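Local coordinates for pesticidal crystal protein Cry2Aa (Bacillus thuringiensis serovar kurstaki, PDB 1I5P) that kills mosquito and moth larvae by binding to their midgut epithelial cells and promoting colloid-osmotic lysis, at residues Thr44-Tyr49 with Met241-Thr246; Ala273-Ser278 with Pro419-Arg424. All blocks are in the same frame, centred on the assembly; numbering follows the deposited sequence.

Contact 1. Residues Thr44-Tyr49 with Met241-Thr246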
loop_
_atom_site.group_PDB
_atom_site.type_symbol
_atom_site.label_atom_id
_atom_site.label_comp_id
_atom_site.label_asym_id
_atom_site.label_seq_id
_atom_site.Cartn_x
_atom_site.Cartn_y
_atom_site.Cartn_z
ATOM N N THR A 44 -4.763 -13.837 -16.115
ATOM C CA THR A 44 -6.221 -13.769 -16.069
ATOM C C THR A 44 -6.866 -12.503 -15.524
ATOM O O THR A 44 -8.044 -12.253 -15.778
ATOM C CB THR A 44 -6.773 -14.919 -15.219
ATOM O OG1 THR A 44 -6.509 -14.638 -13.839
ATOM C CG2 THR A 44 -6.102 -16.240 -15.590
ATOM N N ASP A 45 -6.128 -11.710 -14.761
ATOM C CA ASP A 45 -6.738 -10.529 -14.184
ATOM C C ASP A 45 -6.369 -9.204 -14.801
ATOM O O ASP A 45 -5.548 -9.119 -15.717
ATOM C CB ASP A 45 -6.468 -10.485 -12.683
ATOM C CG ASP A 45 -7.151 -11.617 -11.941
ATOM O OD1 ASP A 45 -8.280 -11.977 -12.326
ATOM O OD2 ASP A 45 -6.562 -12.138 -10.974
ATOM N N HIS A 46 -7.017 -8.165 -14.293
ATOM C CA HIS A 46 -6.777 -6.829 -14.768
ATOM C C HIS A 46 -5.483 -6.316 -14.170
ATOM O O HIS A 46 -5.467 -5.784 -13.062
ATOM C CB HIS A 46 -7.935 -5.906 -14.379
ATOM C CG HIS A 46 -7.722 -4.478 -14.773
ATOM N ND1 HIS A 46 -7.388 -4.100 -16.055
ATOM C CD2 HIS A 46 -7.784 -3.334 -14.048
ATOM C CE1 HIS A 46 -7.248 -2.787 -16.103
ATOM N NE2 HIS A 46 -7.483 -2.299 -14.898
ATOM N N SER A 47 -4.387 -6.517 -14.890
ATOM C CA SER A 47 -3.104 -6.012 -14.445
ATOM C C SER A 47 -3.147 -4.627 -15.060
ATOM O O SER A 47 -3.939 -4.381 -15.961
ATOM C CB SER A 47 -1.957 -6.822 -15.048
ATOM O OG SER A 47 -1.886 -6.641 -16.456
ATOM N N LEU A 48 -2.338 -3.699 -14.592
ATOM C CA LEU A 48 -2.392 -2.373 -15.206
ATOM C C LEU A 48 -1.197 -2.290 -16.129
ATOM O O LEU A 48 -0.564 -1.251 -16.222
ATOM C CB LEU A 48 -2.291 -1.290 -14.135
ATOM C CG LEU A 48 -3.542 -0.980 -13.322
ATOM C CD1 LEU A 48 -4.015 -2.217 -12.556
ATOM C CD2 LEU A 48 -3.212 0.166 -12.384
ATOM N N TYR A 49 -0.909 -3.401 -16.803
ATOM C CA TYR A 49 0.256 -3.522 -17.673
ATOM C C TYR A 49 1.432 -3.626 -16.710
ATOM O O TYR A 49 2.591 -3.446 -17.074
ATOM C CB TYR A 49 0.406 -2.309 -18.603
ATOM C CG TYR A 49 -0.376 -2.463 -19.889
ATOM C CD1 TYR A 49 -1.678 -1.981 -20.001
ATOM C CD2 TYR A 49 0.159 -3.170 -20.964
ATOM C CE1 TYR A 49 -2.433 -2.204 -21.151
ATOM C CE2 TYR A 49 -0.589 -3.403 -22.117
ATOM C CZ TYR A 49 -1.879 -2.923 -22.205
ATOM O OH TYR A 49 -2.621 -3.185 -23.337
ATOM N N MET A 241 -6.596 8.232 -12.924
ATOM C CA MET A 241 -5.770 8.816 -11.879
ATOM C C MET A 241 -5.353 7.725 -10.896
ATOM O O MET A 241 -4.186 7.628 -10.521
ATOM C CB MET A 241 -6.532 9.917 -11.138
ATOM C CG MET A 241 -5.785 10.460 -9.932
ATOM S SD MET A 241 -6.596 11.874 -9.208
ATOM C CE MET A 241 -5.889 13.178 -10.188
ATOM N N LEU A 242 -6.310 6.902 -10.481
ATOM C CA LEU A 242 -6.019 5.825 -9.540
ATOM C C LEU A 242 -5.062 4.781 -10.120
ATOM O O LEU A 242 -4.170 4.292 -9.419
ATOM C CB LEU A 242 -7.322 5.154 -9.086
ATOM C CG LEU A 242 -8.306 6.087 -8.379
ATOM C CD1 LEU A 242 -9.494 5.288 -7.834
ATOM C CD2 LEU A 242 -7.585 6.816 -7.245
ATOM N N GLU A 243 -5.241 4.434 -11.390
ATOM C CA GLU A 243 -4.369 3.443 -12.018
ATOM C C GLU A 243 -2.949 3.972 -12.170
ATOM O O GLU A 243 -1.981 3.217 -12.069
ATOM C CB GLU A 243 -4.903 3.038 -13.391
ATOM C CG GLU A 243 -6.247 2.340 -13.368
ATOM C CD GLU A 243 -6.324 1.205 -14.370
ATOM O OE1 GLU A 243 -5.818 1.367 -15.500
ATOM O OE2 GLU A 243 -6.893 0.149 -14.030
ATOM N N PHE A 244 -2.823 5.268 -12.431
ATOM C CA PHE A 244 -1.506 5.858 -12.562
ATOM C C PHE A 244 -0.790 5.659 -11.232
ATOM O O PHE A 244 0.383 5.296 -11.194
ATOM C CB PHE A 244 -1.608 7.354 -12.866
ATOM C CG PHE A 244 -0.273 8.050 -12.949
ATOM C CD1 PHE A 244 0.539 7.900 -14.068
ATOM C CD2 PHE A 244 0.182 8.837 -11.896
ATOM C CE1 PHE A 244 1.780 8.527 -14.142
ATOM C CE2 PHE A 244 1.426 9.470 -11.956
ATOM C CZ PHE A 244 2.228 9.312 -13.083
ATOM N N ARG A 245 -1.509 5.903 -10.137
ATOM C CA ARG A 245 -0.943 5.754 -8.798
ATOM C C ARG A 245 -0.622 4.296 -8.502
ATOM O O ARG A 245 0.460 3.974 -8.013
ATOM C CB ARG A 245 -1.916 6.282 -7.736
ATOM C CG ARG A 245 -1.472 6.003 -6.300
ATOM C CD ARG A 245 -2.444 6.593 -5.291
ATOM N NE ARG A 245 -2.066 6.264 -3.920
ATOM C CZ ARG A 245 -2.124 5.042 -3.396
ATOM N NH1 ARG A 245 -2.551 4.018 -4.122
ATOM N NH2 ARG A 245 -1.744 4.844 -2.142
ATOM N N THR A 246 -1.575 3.420 -8.800
ATOM C CA THR A 246 -1.392 1.997 -8.567
ATOM C C THR A 246 -0.169 1.485 -9.302
ATOM O O THR A 246 0.671 0.794 -8.719
ATOM C CB THR A 246 -2.623 1.201 -9.026
ATOM O OG1 THR A 246 -3.708 1.459 -8.126
ATOM C CG2 THR A 246 -2.325 -0.290 -9.057
#
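Glu243 meets both His46 and Leu48. It sits on helix 238-259 of the helical bundle that forms the N-terminal domain of this delta-endotoxin. Residues 44-49 belong to the loop between helices 31-44 and 53-65, so the contact ties an early loop to a late helix of the bundle. The carboxylate of Glu243 accepts a hydrogen bond from His46, with NE2 of His46 2.7 Å from OE2 of Glu243. The bond uses the syn lone pair of OE2, the one facing OE1. The ring and carboxylate planes are 18° apart, so OE2 of Glu243 meets the edge of the His46 ring almost in its plane. His46 has CG anti to its backbone N (chi1 177°), and the ring extends from the loop toward the helix. The chain of Glu243 is bent at chi2 (-141°), and Leu48 crosses it at a slant. CD2 of Leu48 is 3.5 Å from CB of Glu243, while CG of Leu48 is 3.7 Å from the carboxylate carbon CD of Glu243. One turn on, Thr246 turns its methyl to the same leucine branch, and it also touches Leu275 of strand 275-278. CG2 of Thr246 and CD2 of Leu48 are only 3.5 Å apart, a tight carbon pair.

Contact 2. Residues Ala273-Ser278 with Pro419-Arg424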
loop_
_atom_site.group_PDB
_atom_site.type_symbol
_atom_site.label_atom_id
_atom_site.label_comp_id
_atom_site.label_asym_id
_atom_site.label_seq_id
_atom_site.Cartn_x
_atom_site.Cartn_y
_atom_site.Cartn_z
ATOM N N ALA A 273 0.790 0.684 1.688
ATOM C CA ALA A 273 -0.097 1.675 1.102
ATOM C C ALA A 273 -1.276 0.988 0.432
ATOM O O ALA A 273 -1.180 -0.170 0.019
ATOM C CB ALA A 273 0.657 2.509 0.079
ATOM N N ASN A 274 -2.395 1.695 0.333
ATOM C CA ASN A 274 -3.571 1.141 -0.320
ATOM C C ASN A 274 -3.407 1.224 -1.825
ATOM O O ASN A 274 -2.519 1.906 -2.329
ATOM C CB ASN A 274 -4.829 1.943 0.029
ATOM C CG ASN A 274 -5.216 1.849 1.487
ATOM O OD1 ASN A 274 -5.181 0.779 2.089
ATOM N ND2 ASN A 274 -5.614 2.983 2.058
ATOM N N LEU A 275 -4.278 0.513 -2.529
ATOM C CA LEU A 275 -4.337 0.548 -3.985
ATOM C C LEU A 275 -5.822 0.821 -4.184
ATOM O O LEU A 275 -6.652 0.065 -3.692
ATOM C CB LEU A 275 -3.965 -0.807 -4.606
ATOM C CG LEU A 275 -2.517 -1.292 -4.473
ATOM C CD1 LEU A 275 -2.358 -2.599 -5.228
ATOM C CD2 LEU A 275 -1.559 -0.241 -5.021
ATOM N N TYR A 276 -6.162 1.912 -4.865
ATOM C CA TYR A 276 -7.565 2.244 -5.086
ATOM C C TYR A 276 -7.993 1.931 -6.501
ATOM O O TYR A 276 -7.269 2.207 -7.456
ATOM C CB TYR A 276 -7.835 3.725 -4.825
ATOM C CG TYR A 276 -7.254 4.234 -3.538
ATOM C CD1 TYR A 276 -5.975 4.786 -3.498
ATOM C CD2 TYR A 276 -7.982 4.160 -2.351
ATOM C CE1 TYR A 276 -5.438 5.258 -2.299
ATOM C CE2 TYR A 276 -7.453 4.621 -1.153
ATOM C CZ TYR A 276 -6.189 5.168 -1.130
ATOM O OH TYR A 276 -5.691 5.630 0.068
ATOM N N ALA A 277 -9.184 1.360 -6.624
ATOM C CA ALA A 277 -9.719 1.010 -7.923
ATOM C C ALA A 277 -11.104 1.609 -8.105
ATOM O O ALA A 277 -11.909 1.627 -7.172
ATOM C CB ALA A 277 -9.785 -0.503 -8.065
ATOM N N SER A 278 -11.363 2.121 -9.302
ATOM C CA SER A 278 -12.668 2.678 -9.631
ATOM C C SER A 278 -13.007 2.088 -10.994
ATOM O O SER A 278 -12.134 1.542 -11.671
ATOM C CB SER A 278 -12.639 4.217 -9.677
ATOM O OG SER A 278 -11.977 4.713 -10.829
ATOM N N PRO A 419 -2.973 -10.010 -5.793
ATOM C CA PRO A 419 -2.538 -11.108 -4.920
ATOM C C PRO A 419 -2.164 -10.615 -3.536
ATOM O O PRO A 419 -1.471 -9.605 -3.406
ATOM C CB PRO A 419 -1.339 -11.692 -5.674
ATOM C CG PRO A 419 -1.736 -11.482 -7.100
ATOM C CD PRO A 419 -2.225 -10.043 -7.064
ATOM N N ASP A 420 -2.638 -11.322 -2.511
ATOM C CA ASP A 420 -2.372 -10.975 -1.109
ATOM C C ASP A 420 -2.962 -9.639 -0.660
ATOM O O ASP A 420 -2.678 -9.157 0.442
ATOM C CB ASP A 420 -0.867 -11.003 -0.833
ATOM C CG ASP A 420 -0.274 -12.397 -0.992
ATOM O OD1 ASP A 420 -0.745 -13.334 -0.307
ATOM O OD2 ASP A 420 0.664 -12.554 -1.803
ATOM N N TYR A 421 -3.781 -9.033 -1.511
ATOM C CA TYR A 421 -4.434 -7.781 -1.148
ATOM C C TYR A 421 -5.892 -8.071 -0.873
ATOM O O TYR A 421 -6.531 -8.837 -1.598
ATOM C CB TYR A 421 -4.351 -6.744 -2.274
ATOM C CG TYR A 421 -3.042 -5.988 -2.351
ATOM C CD1 TYR A 421 -1.894 -6.598 -2.854
ATOM C CD2 TYR A 421 -2.963 -4.650 -1.961
ATOM C CE1 TYR A 421 -0.704 -5.902 -2.974
ATOM C CE2 TYR A 421 -1.769 -3.939 -2.078
ATOM C CZ TYR A 421 -0.646 -4.570 -2.587
ATOM O OH TYR A 421 0.537 -3.876 -2.708
ATOM N N PHE A 422 -6.414 -7.466 0.184
ATOM C CA PHE A 422 -7.815 -7.636 0.531
ATOM C C PHE A 422 -8.501 -6.293 0.378
ATOM O O PHE A 422 -7.867 -5.241 0.508
ATOM C CB PHE A 422 -7.979 -8.102 1.985
ATOM C CG PHE A 422 -7.326 -9.421 2.286
ATOM C CD1 PHE A 422 -5.992 -9.480 2.671
ATOM C CD2 PHE A 422 -8.044 -10.604 2.177
ATOM C CE1 PHE A 422 -5.382 -10.700 2.953
ATOM C CE2 PHE A 422 -7.439 -11.837 2.455
ATOM C CZ PHE A 422 -6.104 -11.878 2.841
ATOM N N ILE A 423 -9.794 -6.321 0.085
ATOM C CA ILE A 423 -10.529 -5.078 -0.013
ATOM C C ILE A 423 -10.884 -4.764 1.438
ATOM O O ILE A 423 -11.855 -5.293 1.973
ATOM C CB ILE A 423 -11.809 -5.239 -0.853
ATOM C CG1 ILE A 423 -11.435 -5.476 -2.322
ATOM C CG2 ILE A 423 -12.678 -3.992 -0.723
ATOM C CD1 ILE A 423 -12.620 -5.770 -3.217
ATOM N N ARG A 424 -10.068 -3.933 2.077
ATOM C CA ARG A 424 -10.290 -3.567 3.470
ATOM C C ARG A 424 -11.218 -2.374 3.651
ATOM O O ARG A 424 -11.577 -2.026 4.773
ATOM C CB ARG A 424 -8.956 -3.301 4.164
ATOM C CG ARG A 424 -8.102 -4.555 4.334
ATOM C CD ARG A 424 -8.832 -5.628 5.133
ATOM N NE ARG A 424 -8.028 -6.841 5.252
ATOM C CZ ARG A 424 -8.472 -7.994 5.741
ATOM N NH1 ARG A 424 -9.725 -8.103 6.168
ATOM N NH2 ARG A 424 -7.663 -9.043 5.787
HETATM O O HOH W 1 0.429 -1.292 -1.951
#
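Leu275 lays its CD1 methyl over one face of the Tyr421 ring. This is a CH-pi contact in the middle domain, the beta prism of this three-domain toxin. Leu275 starts strand 275-278, and Tyr421 comes just before strand 422-430. These are the two outer strands of a three-stranded antiparallel sheet, and strand 462-469 runs between them. The contact therefore spans the middle strand instead of pairing neighbours, and the nearest CA atoms, those of Leu275 and Tyr421, are 8.8 Å apart. The side chains bridge that gap. CD1 of Leu275 is 3.9 Å from the centroid of the Tyr421 ring and 28° off the ring normal. It sits off centre, nearer CE2 and CZ. CE2 of Tyr421 is closest, 3.5 Å from CD1 of Leu275, and CG of Leu275 also touches it. The two side chains run roughly perpendicular to each other. Tyr421 has CG beside its backbone N (chi1 -81°), and the ring reaches across toward the leucine. Backbone bonds of Leu275 to His468 and of Phe422 to Asn469 join both sides to the middle strand. Ala273 packs on Phe249 of helix 238-259, on the bundle side. A water makes the polar link at the hydroxyl end of the ring. It lies in the ring plane, accepts from OH of Tyr421 at 2.7 Å and donates to the backbone O of Ala273 at 2.8 Å.

How the contacts relate
Contact 1 and contact 2 follow one another along the chain, and their centres are about 11 Å apart. They meet where helix 238-259 packs against strand 275-278, joining the helical bundle to the beta prism. Arg245 makes a polar link: its NH1 lies 2.8 Å from the backbone O of Asn274, a probable hydrogen bond. Its guanidinium carbon CZ also packs against CE1 of Tyr276, at 3.5 Å. Elsewhere on the helix, CB of Leu242 comes within 3.4 Å of the backbone O of Tyr276. The helix of contact 1 thus holds the 44-49 loop on one side and faces the strand of contact 2 on another.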